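Local coordinates for D-3-phosphoglycerate dehydrogenase oxidoreductase protein (Ralstonia solanacearum, PDB 3GG9), which probably acts as an NAD-dependent D-3-phosphoglycerate dehydrogenase of the D-isomer-specific 2-hydroxyacid dehydrogenase family, at residues R56-V61 against G87-L91; K71-I75 against G98-L102; I75-G79 against Y312-A316; R63-D67 against E92-K97; V221-L225 against R252-V256. The contacts are given in a common frame with arbitrary orientation. Where two conformers were deposited one is given. Numbering follows the deposited sequence.

Contact 1 of 5, residues R56-V61 against G87-L91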
# COMPACT_ATOMS: atom_id res chain seq x y z
N ARG A 56 5.55 -14.42 -19.06
CA ARG A 56 6.74 -14.45 -18.22
C ARG A 56 7.23 -15.88 -17.95
O ARG A 56 7.38 -16.66 -18.88
CB ARG A 56 6.51 -13.62 -16.95
CG ARG A 56 6.34 -12.13 -17.27
CD ARG A 56 7.51 -11.59 -18.08
NE ARG A 56 8.80 -11.87 -17.44
CZ ARG A 56 9.82 -12.51 -18.02
NH1 ARG A 56 10.94 -12.72 -17.33
NH2 ARG A 56 9.74 -12.94 -19.27
N GLU A 57 7.45 -16.24 -16.69
CA GLU A 57 7.92 -17.60 -16.38
C GLU A 57 6.84 -18.54 -15.85
O GLU A 57 7.16 -19.51 -15.16
CB GLU A 57 9.10 -17.55 -15.41
CG GLU A 57 10.28 -16.69 -15.88
CD GLU A 57 11.63 -17.37 -15.64
OE1 GLU A 57 12.61 -17.03 -16.36
OE2 GLU A 57 11.72 -18.24 -14.75
N ARG A 58 5.58 -18.27 -16.16
CA ARG A 58 4.47 -19.06 -15.60
C ARG A 58 4.45 -20.55 -16.03
O ARG A 58 3.98 -21.42 -15.27
CB ARG A 58 3.12 -18.39 -15.87
CG ARG A 58 2.95 -17.01 -15.18
CD ARG A 58 1.57 -16.43 -15.38
NE ARG A 58 1.52 -15.06 -14.89
CZ ARG A 58 0.56 -14.17 -15.12
NH1 ARG A 58 -0.51 -14.43 -15.85
NH2 ARG A 58 0.68 -12.96 -14.61
N THR A 59 4.93 -20.82 -17.24
CA THR A 59 5.03 -22.18 -17.78
C THR A 59 6.46 -22.43 -18.26
O THR A 59 7.06 -21.57 -18.92
CB THR A 59 4.01 -22.42 -18.94
OG1 THR A 59 2.69 -22.52 -18.40
CG2 THR A 59 4.30 -23.73 -19.70
N ARG A 60 7.04 -23.57 -17.87
CA ARG A 60 8.34 -23.94 -18.41
C ARG A 60 8.22 -24.85 -19.64
O ARG A 60 7.34 -25.70 -19.70
CB ARG A 60 9.29 -24.55 -17.38
CG ARG A 60 8.69 -25.31 -16.21
CD ARG A 60 9.80 -25.80 -15.26
NE ARG A 60 10.82 -24.77 -15.02
CZ ARG A 60 12.07 -24.81 -15.49
NH1 ARG A 60 12.48 -25.83 -16.24
NH2 ARG A 60 12.90 -23.81 -15.23
N VAL A 61 9.10 -24.64 -20.60
CA VAL A 61 9.08 -25.40 -21.84
C VAL A 61 10.29 -26.33 -21.86
O VAL A 61 11.44 -25.88 -22.02
CB VAL A 61 9.00 -24.48 -23.08
CG1 VAL A 61 9.24 -25.25 -24.38
CG2 VAL A 61 7.63 -23.80 -23.13
N GLY A 87 16.76 -21.63 -16.88
CA GLY A 87 15.86 -20.78 -17.67
C GLY A 87 14.59 -21.57 -17.92
O GLY A 87 14.62 -22.80 -18.00
N HIS A 88 13.45 -20.89 -18.07
CA HIS A 88 12.19 -21.62 -18.20
C HIS A 88 11.94 -22.15 -19.62
O HIS A 88 11.00 -22.90 -19.85
CB HIS A 88 11.02 -20.79 -17.67
CG HIS A 88 10.52 -19.76 -18.62
ND1 HIS A 88 9.34 -19.91 -19.32
CD2 HIS A 88 11.04 -18.58 -19.02
CE1 HIS A 88 9.16 -18.86 -20.09
NE2 HIS A 88 10.18 -18.04 -19.93
N ILE A 89 12.79 -21.77 -20.57
CA ILE A 89 12.71 -22.35 -21.92
C ILE A 89 14.03 -23.05 -22.32
O ILE A 89 15.09 -22.43 -22.32
CB ILE A 89 12.30 -21.33 -23.02
CG1 ILE A 89 11.00 -20.61 -22.66
CG2 ILE A 89 12.13 -22.03 -24.38
CD1 ILE A 89 10.74 -19.40 -23.54
N ASP A 90 13.94 -24.34 -22.64
CA ASP A 90 15.10 -25.09 -23.17
C ASP A 90 15.36 -24.67 -24.62
O ASP A 90 14.73 -25.19 -25.56
CB ASP A 90 14.83 -26.60 -23.06
CG ASP A 90 16.08 -27.45 -23.31
OD1 ASP A 90 17.07 -26.99 -23.92
OD2 ASP A 90 16.05 -28.63 -22.92
N LEU A 91 16.26 -23.70 -24.80
CA LEU A 91 16.49 -23.06 -26.09
C LEU A 91 17.14 -24.00 -27.09
O LEU A 91 16.84 -23.95 -28.29
CB LEU A 91 17.34 -21.79 -25.92
CG LEU A 91 16.69 -20.68 -25.11
CD1 LEU A 91 17.58 -19.45 -25.05
CD2 LEU A 91 15.32 -20.33 -25.69
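This is a loop-to-loop contact on the way from sheet to helix in the non-nucleotide-binding domain: segment 56-61 follows strand 51-54, while segment 87-91 leads from strand 74-77 into helix 91-97. A single beta bridge, Val61 with Ile89 (CA-CA 4.7 Å), aligns the backbones. Two hydrogen bonds define it: Val61 N gives to His88 O at 2.7 Å with an N-H...O angle of 165°, and Asp90 N gives to Val61 O at 3.0 Å and 171°. Beside them, Val61 CB lies 4.2 Å from Ile89 CG2. Of all these residues His88 is the most covered by the other segment. Its ND1 donates to Thr59 O at 2.8 Å, which places a proton on ND1, while Glu57 CA sits 4.0 Å from the ring centroid and 6° off its normal, a CH-pi contact over the face. Arg60 CA and His88 O make a CA-H...O contact at 3.2 Å. Outside the pair, Asp9 accepts from Thr59 OG1, and the Arg56 guanidinium donates to Thr78 O and meets a sulfate. Asp90 occupies the N-cap of helix 91-97, its OD1 accepting from Ala93 N. Val61 and Ile89 complete the setting: both reach Leu54 of strand 51-54, and while Val61 also touches Ile75 of strand 74-77 and Leu66 of helix 63-66, Ile89 leans on Gln77.

Contact 2 of 5, residues K71-I75 against G98-L102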
# COMPACT_ATOMS: atom_id res chain seq x y z
N LYS A 71 3.31 -29.72 -34.13
CA LYS A 71 2.84 -28.57 -34.91
C LYS A 71 3.44 -27.21 -34.50
O LYS A 71 3.24 -26.21 -35.21
CB LYS A 71 1.31 -28.50 -34.91
CG LYS A 71 0.64 -29.83 -35.18
CD LYS A 71 -0.55 -29.70 -36.09
CE LYS A 71 -1.07 -31.07 -36.51
NZ LYS A 71 0.02 -31.94 -37.05
N LEU A 72 4.16 -27.18 -33.38
CA LEU A 72 4.68 -25.92 -32.83
C LEU A 72 5.79 -25.33 -33.67
O LEU A 72 6.78 -26.01 -33.96
CB LEU A 72 5.18 -26.10 -31.39
CG LEU A 72 5.65 -24.81 -30.70
CD1 LEU A 72 4.50 -23.80 -30.57
CD2 LEU A 72 6.25 -25.09 -29.34
N LYS A 73 5.63 -24.06 -34.06
CA LYS A 73 6.62 -23.36 -34.87
C LYS A 73 7.26 -22.17 -34.16
O LYS A 73 8.42 -21.84 -34.41
CB LYS A 73 5.98 -22.89 -36.18
CG LYS A 73 5.51 -24.03 -37.08
CD LYS A 73 5.06 -23.52 -38.44
CE LYS A 73 3.56 -23.27 -38.49
NZ LYS A 73 3.01 -23.64 -39.82
N ILE A 74 6.48 -21.51 -33.30
CA ILE A 74 6.87 -20.28 -32.63
C ILE A 74 6.52 -20.32 -31.14
O ILE A 74 5.41 -20.70 -30.76
CB ILE A 74 6.15 -19.06 -33.27
CG1 ILE A 74 6.63 -18.84 -34.71
CG2 ILE A 74 6.35 -17.78 -32.44
CD1 ILE A 74 5.63 -18.05 -35.62
N ILE A 75 7.47 -19.93 -30.30
CA ILE A 75 7.17 -19.53 -28.93
C ILE A 75 7.47 -18.05 -28.83
O ILE A 75 8.59 -17.60 -29.15
CB ILE A 75 8.00 -20.31 -27.90
CG1 ILE A 75 7.62 -21.79 -27.93
CG2 ILE A 75 7.78 -19.76 -26.47
CD1 ILE A 75 8.71 -22.69 -27.37
N GLY A 98 13.63 -26.79 -34.55
CA GLY A 98 13.41 -25.66 -35.44
C GLY A 98 12.23 -24.81 -34.98
O GLY A 98 11.47 -24.29 -35.80
N VAL A 99 12.06 -24.71 -33.66
CA VAL A 99 11.05 -23.84 -33.04
C VAL A 99 11.73 -22.53 -32.66
O VAL A 99 12.68 -22.53 -31.86
CB VAL A 99 10.44 -24.51 -31.78
CG1 VAL A 99 9.55 -23.52 -30.99
CG2 VAL A 99 9.63 -25.73 -32.18
N VAL A 100 11.29 -21.41 -33.26
CA VAL A 100 11.90 -20.12 -32.93
C VAL A 100 11.33 -19.54 -31.65
O VAL A 100 10.12 -19.59 -31.42
CB VAL A 100 11.87 -19.07 -34.10
CG1 VAL A 100 12.75 -19.53 -35.25
CG2 VAL A 100 10.46 -18.78 -34.58
N VAL A 101 12.21 -19.03 -30.81
CA VAL A 101 11.80 -18.37 -29.58
C VAL A 101 11.94 -16.87 -29.78
O VAL A 101 13.02 -16.37 -30.09
CB VAL A 101 12.59 -18.86 -28.36
CG1 VAL A 101 12.24 -18.04 -27.12
CG2 VAL A 101 12.29 -20.35 -28.11
N LEU A 102 10.83 -16.15 -29.64
CA LEU A 102 10.81 -14.71 -29.86
C LEU A 102 10.92 -14.00 -28.52
O LEU A 102 10.28 -14.40 -27.55
CB LEU A 102 9.55 -14.29 -30.61
CG LEU A 102 9.18 -15.12 -31.85
CD1 LEU A 102 8.05 -14.48 -32.61
CD2 LEU A 102 10.36 -15.34 -32.78
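Ile75, Val99 and Leu72 make an apolar cluster at the heart of this contact: Ile75 CD1 is 3.8 Å from Val99 CG1, and Leu72 CD2 is 4.0 Å from that same methyl, with Val101 CG2 4.3 Å from Ile75 CB. On the other face of the sheet Ile74 CG1 meets Val100 CG2 at 3.8 Å, and Ile74 CG2 meets Leu102 CD1 at 3.7 Å, under helix 306-324. Between these faces run neighbouring parallel strands, with Ile74 opposite Val100 and Ile75 opposite Val101. The hydrogen bonds are Val100 N to Lys73 O (3.1 Å), Ile75 N to Val100 O (2.9 Å) and Leu102 N to Ile75 O (2.7 Å). Gly98, with positive phi, is the first residue past the helical angles and forms a Schellman motif before strand 100-102 of this beta-alpha-beta unit. On that strand's outer edge, Asn333 bonds Val101 N and Val99 O. Aliphatic side chains are thus buried on both faces, and the three bonds match the backbone polar groups between them.

Contact 3 of 5, residues I75-G79 against Y312-A316. With SO4 (sulfate ion), chain E.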
# COMPACT_ATOMS: atom_id res chain seq x y z
N ILE A 75 7.47 -19.93 -30.30
CA ILE A 75 7.17 -19.53 -28.93
C ILE A 75 7.47 -18.05 -28.83
O ILE A 75 8.59 -17.60 -29.15
CB ILE A 75 8.00 -20.31 -27.90
CG1 ILE A 75 7.62 -21.79 -27.93
CG2 ILE A 75 7.78 -19.76 -26.47
CD1 ILE A 75 8.71 -22.69 -27.37
N SER A 76 6.46 -17.27 -28.45
CA SER A 76 6.65 -15.83 -28.26
C SER A 76 6.58 -15.48 -26.78
O SER A 76 5.54 -15.63 -26.15
CB SER A 76 5.61 -15.02 -29.06
OG SER A 76 6.04 -13.67 -29.11
N GLN A 77 7.71 -15.01 -26.26
CA GLN A 77 7.90 -14.72 -24.85
C GLN A 77 7.59 -13.27 -24.56
O GLN A 77 8.16 -12.36 -25.20
CB GLN A 77 9.36 -14.99 -24.47
CG GLN A 77 9.67 -14.82 -23.01
CD GLN A 77 8.79 -15.71 -22.17
OE1 GLN A 77 8.77 -16.92 -22.35
NE2 GLN A 77 8.02 -15.11 -21.29
N THR A 78 6.71 -13.05 -23.58
CA THR A 78 6.49 -11.72 -23.02
C THR A 78 7.70 -11.41 -22.13
O THR A 78 8.08 -12.24 -21.30
CB THR A 78 5.15 -11.62 -22.21
OG1 THR A 78 5.11 -12.65 -21.21
CG2 THR A 78 3.92 -11.71 -23.12
N GLY A 79 8.34 -10.27 -22.33
CA GLY A 79 9.55 -9.93 -21.62
C GLY A 79 10.77 -10.70 -22.11
O GLY A 79 10.74 -11.31 -23.18
N TYR A 312 3.83 -5.45 -22.83
CA TYR A 312 4.36 -6.81 -22.91
C TYR A 312 3.73 -7.65 -24.03
O TYR A 312 4.46 -8.16 -24.88
CB TYR A 312 4.24 -7.53 -21.56
CG TYR A 312 5.37 -7.22 -20.58
CD1 TYR A 312 6.30 -8.20 -20.23
CD2 TYR A 312 5.50 -5.95 -20.00
CE1 TYR A 312 7.33 -7.92 -19.33
CE2 TYR A 312 6.54 -5.67 -19.09
CZ TYR A 312 7.44 -6.66 -18.76
OH TYR A 312 8.47 -6.39 -17.87
N PHE A 313 2.41 -7.76 -24.05
CA PHE A 313 1.69 -8.49 -25.10
C PHE A 313 1.72 -7.79 -26.46
O PHE A 313 1.84 -8.44 -27.50
CB PHE A 313 0.27 -8.77 -24.65
CG PHE A 313 0.21 -9.72 -23.49
CD1 PHE A 313 0.22 -11.09 -23.72
CD2 PHE A 313 0.26 -9.25 -22.18
CE1 PHE A 313 0.20 -11.99 -22.67
CE2 PHE A 313 0.25 -10.16 -21.08
CZ PHE A 313 0.23 -11.53 -21.35
N GLY A 314 1.62 -6.47 -26.45
CA GLY A 314 1.76 -5.73 -27.72
C GLY A 314 3.01 -6.19 -28.46
O GLY A 314 2.95 -6.54 -29.64
N ILE A 315 4.13 -6.23 -27.74
CA ILE A 315 5.40 -6.67 -28.30
C ILE A 315 5.43 -8.14 -28.66
O ILE A 315 5.89 -8.48 -29.74
CB ILE A 315 6.60 -6.27 -27.39
CG1 ILE A 315 6.83 -4.77 -27.46
CG2 ILE A 315 7.88 -7.00 -27.80
CD1 ILE A 315 7.67 -4.22 -26.32
N ALA A 316 4.96 -9.03 -27.78
CA ALA A 316 4.94 -10.46 -28.10
C ALA A 316 4.06 -10.78 -29.33
O ALA A 316 4.43 -11.64 -30.14
CB ALA A 316 4.53 -11.32 -26.87
S SO4 E . 11.14 -8.88 -17.77
O1 SO4 E . 9.74 -9.25 -17.75
O2 SO4 E . 11.69 -9.09 -19.09
O3 SO4 E . 11.25 -7.46 -17.43
O4 SO4 E . 11.83 -9.69 -16.77
O HOH W 1 7.30 -8.35 -24.28
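Here the end of strand 74-77, in the parallel five-stranded sheet (order 2-1-3-4-5) of the flavodoxin-like domain, packs under helix 306-324, the long helix near the C terminus that lies across this sheet. Rotamers decide which side chains reach the helix. Ser76, pointing toward the helix with chi1 in the t well, brings OG within 2.8 Å of Ala316 O and donates a hydrogen bond to it. Thr78 adopts p (54°), which divides its branches: OG1 bonds Leu54 O in strand 51-54, and CG2 enters the helix surface, 3.8 Å from Ala316 CB and 3.9 Å from the centroid of the Phe313 ring, 18° off the normal, a CH-pi contact. Phe313 has its CA-CB bond directed away, yet its m rotamer returns the ring to this methyl. Gln77 (t, p) instead folds NE2 back to Thr78 O at 2.9 Å and also to Arg56 O. Tyr312, at chi1 -83°, lays its ring edge toward Thr78 C, and its hydroxyl, bonded to Ser107 N, lies 3.0 Å from O3 of a sulfate that, like the others here, probably comes from the crystallisation liquor. Gly79 has phi 74°, and an ideal CB there would fall 2.6 Å from sulfate O1 and 3.1 Å from Tyr312 CE1. One water bridges the segments, accepting from Gly79 N at 2.9 Å and donating to Tyr312 O at 2.9 Å.

Contact 4 of 5, residues R63-D67 against E92-K97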
# COMPACT_ATOMS: atom_id res chain seq x y z
N ARG A 63 12.29 -30.09 -23.15
CA ARG A 63 12.48 -31.00 -24.29
C ARG A 63 11.36 -32.05 -24.36
O ARG A 63 10.87 -32.36 -25.45
CB ARG A 63 13.85 -31.70 -24.22
CG ARG A 63 14.21 -32.50 -25.49
CD ARG A 63 15.63 -33.08 -25.46
NE ARG A 63 16.68 -32.07 -25.67
CZ ARG A 63 17.12 -31.66 -26.87
NH1 ARG A 63 18.08 -30.74 -26.92
NH2 ARG A 63 16.63 -32.16 -28.00
N GLN A 64 10.96 -32.57 -23.20
CA GLN A 64 9.92 -33.59 -23.13
C GLN A 64 8.56 -33.06 -23.59
O GLN A 64 7.73 -33.83 -24.11
CB GLN A 64 9.83 -34.23 -21.73
CG GLN A 64 10.60 -33.52 -20.60
CD GLN A 64 12.10 -33.76 -20.64
OE1 GLN A 64 12.89 -32.81 -20.57
NE2 GLN A 64 12.51 -35.02 -20.77
N LEU A 65 8.33 -31.77 -23.41
CA LEU A 65 7.12 -31.13 -23.91
C LEU A 65 7.23 -30.97 -25.42
O LEU A 65 6.31 -31.33 -26.14
CB LEU A 65 6.87 -29.79 -23.22
CG LEU A 65 5.64 -29.02 -23.70
CD1 LEU A 65 4.34 -29.74 -23.34
CD2 LEU A 65 5.69 -27.58 -23.16
N LEU A 66 8.37 -30.45 -25.89
CA LEU A 66 8.60 -30.23 -27.32
C LEU A 66 8.52 -31.52 -28.16
O LEU A 66 8.10 -31.48 -29.32
CB LEU A 66 9.92 -29.50 -27.55
CG LEU A 66 9.96 -28.09 -26.96
CD1 LEU A 66 11.39 -27.62 -26.79
CD2 LEU A 66 9.16 -27.09 -27.80
N ASP A 67 8.91 -32.65 -27.55
CA ASP A 67 8.76 -33.99 -28.14
C ASP A 67 7.31 -34.33 -28.43
O ASP A 67 7.02 -35.07 -29.37
CB ASP A 67 9.31 -35.06 -27.19
CG ASP A 67 10.83 -35.04 -27.09
OD1 ASP A 67 11.35 -35.61 -26.10
OD2 ASP A 67 11.50 -34.47 -27.97
N GLU A 92 18.04 -24.85 -26.60
CA GLU A 92 18.72 -25.85 -27.42
C GLU A 92 17.73 -26.89 -27.95
O GLU A 92 17.82 -27.27 -29.13
CB GLU A 92 19.87 -26.52 -26.65
CG GLU A 92 21.22 -25.81 -26.77
CD GLU A 92 21.15 -24.31 -26.47
OE1 GLU A 92 20.67 -23.94 -25.37
OE2 GLU A 92 21.56 -23.51 -27.33
N ALA A 93 16.80 -27.33 -27.10
CA ALA A 93 15.75 -28.25 -27.54
C ALA A 93 14.82 -27.61 -28.58
O ALA A 93 14.39 -28.28 -29.51
CB ALA A 93 14.95 -28.78 -26.38
N CYS A 94 14.55 -26.31 -28.41
CA CYS A 94 13.77 -25.52 -29.38
C CYS A 94 14.50 -25.44 -30.71
O CYS A 94 13.90 -25.68 -31.76
CB CYS A 94 13.49 -24.10 -28.85
SG CYS A 94 12.24 -24.03 -27.55
N THR A 95 15.78 -25.11 -30.65
CA THR A 95 16.64 -25.03 -31.83
C THR A 95 16.70 -26.37 -32.58
O THR A 95 16.67 -26.39 -33.80
CB THR A 95 18.05 -24.54 -31.44
OG1 THR A 95 17.95 -23.25 -30.81
CG2 THR A 95 18.94 -24.41 -32.66
N ASP A 96 16.73 -27.48 -31.82
CA ASP A 96 16.68 -28.85 -32.38
C ASP A 96 15.41 -29.15 -33.17
O ASP A 96 15.46 -29.84 -34.20
CB ASP A 96 16.82 -29.90 -31.26
CG ASP A 96 18.25 -30.02 -30.73
OD1 ASP A 96 19.18 -29.46 -31.36
OD2 ASP A 96 18.44 -30.68 -29.69
N LYS A 97 14.28 -28.63 -32.69
CA LYS A 97 12.99 -28.83 -33.37
C LYS A 97 12.74 -27.77 -34.44
O LYS A 97 11.74 -27.83 -35.15
CB LYS A 97 11.84 -28.84 -32.36
CG LYS A 97 11.96 -29.86 -31.22
CD LYS A 97 11.50 -31.26 -31.63
CE LYS A 97 11.38 -32.17 -30.41
NZ LYS A 97 12.66 -32.34 -29.66
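Two salt bridges join segments 63-67 and 92-97. Arg63 grips one carboxylate oxygen twice, with NH1 at 2.8 Å and NH2 at 2.9 Å from Asp96 OD2 (N-H...O angles 147° and 141°), and its guanidinium lies with one face over Ala93 CA. Lys97 NZ donates to Asp67 OD2 at 3.0 Å. The two positive ends are also near each other, Arg63 NH2 to Lys97 NZ being 4.3 Å, so each carboxylate offsets charge in a crowded patch. Beneath these polar ends Leu66 CD1 packs 3.8 Å from both Ala93 CB and Cys94 SG. Helices 63-66 and 91-97 are the connections of consecutive beta-alpha-beta crossovers, linking strand 51-54 to 74-77 and 74-77 to 100-102, and therefore lie side by side on one face of the parallel sheet. Within each segment the backbone has its own partners: Asp67 N reaches Arg63 O at 2.9 Å, Asp96 N reaches Glu92 O at 2.9 Å, and Lys97 N is shared between Ala93 O at 3.2 Å and Cys94 O at 3.1 Å, the second bond weak. At the other end of helix 91-97, Ala93 N is taken by the capping Asp90; one turn on, Thr95 OG1 bonds Leu91 O and Asn333 ND2.

Contact 5 of 5, residues V221-L225 against R252-V256. With SO4 (sulfate ion), chain F; SO4 (sulfate ion), chain E.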
# COMPACT_ATOMS: atom_id res chain seq x y z
N VAL A 221 14.78 -6.71 -1.70
CA VAL A 221 15.65 -7.50 -2.61
C VAL A 221 15.32 -7.34 -4.11
O VAL A 221 14.21 -7.64 -4.54
CB VAL A 221 15.61 -9.02 -2.24
CG1 VAL A 221 16.66 -9.78 -3.02
CG2 VAL A 221 15.88 -9.17 -0.79
N HIS A 222 16.31 -6.88 -4.88
CA HIS A 222 16.15 -6.70 -6.32
C HIS A 222 17.25 -7.34 -7.15
O HIS A 222 18.08 -6.65 -7.76
CB HIS A 222 16.00 -5.23 -6.61
CG HIS A 222 14.86 -4.62 -5.88
ND1 HIS A 222 13.55 -4.83 -6.25
CD2 HIS A 222 14.82 -3.89 -4.74
CE1 HIS A 222 12.76 -4.22 -5.40
NE2 HIS A 222 13.50 -3.65 -4.47
N LEU A 223 17.24 -8.66 -7.19
CA LEU A 223 18.28 -9.44 -7.87
C LEU A 223 17.63 -10.39 -8.86
O LEU A 223 16.53 -10.88 -8.61
CB LEU A 223 19.07 -10.27 -6.85
CG LEU A 223 19.84 -9.56 -5.73
CD1 LEU A 223 20.32 -10.56 -4.69
CD2 LEU A 223 21.02 -8.78 -6.32
N ARG A 224 18.30 -10.63 -9.97
CA ARG A 224 17.92 -11.68 -10.90
C ARG A 224 18.44 -12.99 -10.33
O ARG A 224 19.48 -13.01 -9.65
CB ARG A 224 18.50 -11.42 -12.30
CG ARG A 224 17.99 -10.13 -12.99
CD ARG A 224 16.69 -10.35 -13.76
NE ARG A 224 15.97 -9.09 -14.02
CZ ARG A 224 14.71 -8.99 -14.45
NH1 ARG A 224 14.18 -7.79 -14.64
NH2 ARG A 224 13.96 -10.07 -14.68
N LEU A 225 17.69 -14.06 -10.58
CA LEU A 225 18.08 -15.40 -10.12
C LEU A 225 19.03 -16.07 -11.11
O LEU A 225 18.71 -16.20 -12.30
CB LEU A 225 16.85 -16.29 -9.91
CG LEU A 225 17.11 -17.65 -9.24
CD1 LEU A 225 17.78 -17.51 -7.89
CD2 LEU A 225 15.83 -18.44 -9.13
N ARG A 252 12.64 -13.15 -6.71
CA ARG A 252 12.46 -14.60 -6.85
C ARG A 252 12.60 -15.23 -5.47
O ARG A 252 13.44 -14.80 -4.66
CB ARG A 252 13.50 -15.21 -7.82
CG ARG A 252 13.32 -14.91 -9.33
CD ARG A 252 12.06 -15.53 -9.95
NE ARG A 252 12.00 -16.99 -9.80
CZ ARG A 252 12.52 -17.87 -10.65
NH1 ARG A 252 13.16 -17.46 -11.74
NH2 ARG A 252 12.41 -19.18 -10.41
N ALA A 253 11.78 -16.25 -5.19
CA ALA A 253 11.80 -16.93 -3.87
C ALA A 253 13.12 -17.63 -3.54
O ALA A 253 13.57 -17.67 -2.38
CB ALA A 253 10.65 -17.93 -3.78
N GLU A 254 13.77 -18.14 -4.57
CA GLU A 254 14.95 -18.99 -4.42
C GLU A 254 16.23 -18.18 -4.17
O GLU A 254 17.29 -18.75 -3.92
CB GLU A 254 15.11 -19.88 -5.66
CG GLU A 254 13.93 -20.84 -5.91
CD GLU A 254 12.84 -20.30 -6.85
OE1 GLU A 254 12.06 -21.14 -7.35
OE2 GLU A 254 12.74 -19.06 -7.09
N LEU A 255 16.12 -16.85 -4.20
CA LEU A 255 17.17 -15.98 -3.68
C LEU A 255 17.44 -16.18 -2.19
O LEU A 255 18.54 -15.93 -1.73
CB LEU A 255 16.84 -14.51 -3.91
CG LEU A 255 16.74 -14.02 -5.35
CD1 LEU A 255 16.29 -12.57 -5.39
CD2 LEU A 255 18.06 -14.17 -6.07
N VAL A 256 16.42 -16.61 -1.44
CA VAL A 256 16.57 -16.95 -0.03
C VAL A 256 16.68 -18.46 0.04
O VAL A 256 15.92 -19.16 -0.64
CB VAL A 256 15.37 -16.48 0.82
CG1 VAL A 256 15.59 -16.77 2.31
CG2 VAL A 256 15.10 -14.99 0.62
S SO4 F . 16.70 -5.41 -13.36
O1 SO4 F . 15.59 -5.49 -14.30
O2 SO4 F . 17.32 -6.73 -13.17
O3 SO4 F . 17.70 -4.51 -13.95
O4 SO4 F . 16.21 -4.95 -12.06
S SO4 E . 11.14 -8.88 -17.77
O1 SO4 E . 9.74 -9.25 -17.75
O2 SO4 E . 11.69 -9.09 -19.09
O3 SO4 E . 11.25 -7.46 -17.43
O4 SO4 E . 11.83 -9.69 -16.77
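The contact belongs to the Rossmann-type nucleotide-binding domain, where loops leave the C-terminal ends of the neighbouring parallel strands 218-221 and 246-249 and face the interdomain cleft. Leu255, in the 3-10 segment 253-255, is the apolar hub: its CD1 is 3.7 Å from Val221 CG1 and 3.9 Å from Leu223 CB, and its CD2 is 3.8 Å from Leu225 CD1. Leu225, the residue most covered by the other segment, points toward 252-256 and places CD2 over one face of the Arg252 guanidinium, 3.7 Å from CZ, and 3.8 Å from Glu254 OE2. Arg252 and Glu254 form a salt bridge inside their own segment (NH2 to OE2 3.3 Å), a weak hydrogen bond at 125°, and Arg252 NH1 has a long, weak ion pair with Glu57 of the other domain. The CA-to-CB bond of Arg224 points away from 252-256, and its guanidinium binds two sulfates: NE to O2 at 2.8 Å and NH1 to O1 at 2.7 Å on one ion, also held by Lys170 N and Ile171 N, and NH2 to O4 at 3.0 Å on the other, also bound by Arg80 N. The first ion sits at the start of helix 170-181, beside a Gly167-Gly169-Gly172 pattern consistent with dinucleotide binding. Without a mutual hydrogen bond, the chemistry implies apolar cohesion between the loops, with the Arg224 guanidinium left to bind anions.

From the N terminus, contact 1 opens at 56-61, followed by contact 4 at 63-67 and contact 2 at 71-75; they close in the same order, at 87-91, 92-97 and 98-102, so each crosses the other two and together they weave consecutive beta-alpha-beta units of one domain. Contact 3 shares Ile75 with contact 2 and closes only at 312-316. It crosses contacts 1 and 4 and shares strand 74-77 with contact 2, while its loop encloses the whole nucleotide-binding domain. Contact 5 is nested there, closing 221-225 on 252-256. It shares a sulfate with contact 3 and meets contact 1 through a long, weak ion pair between Glu57 and Arg252.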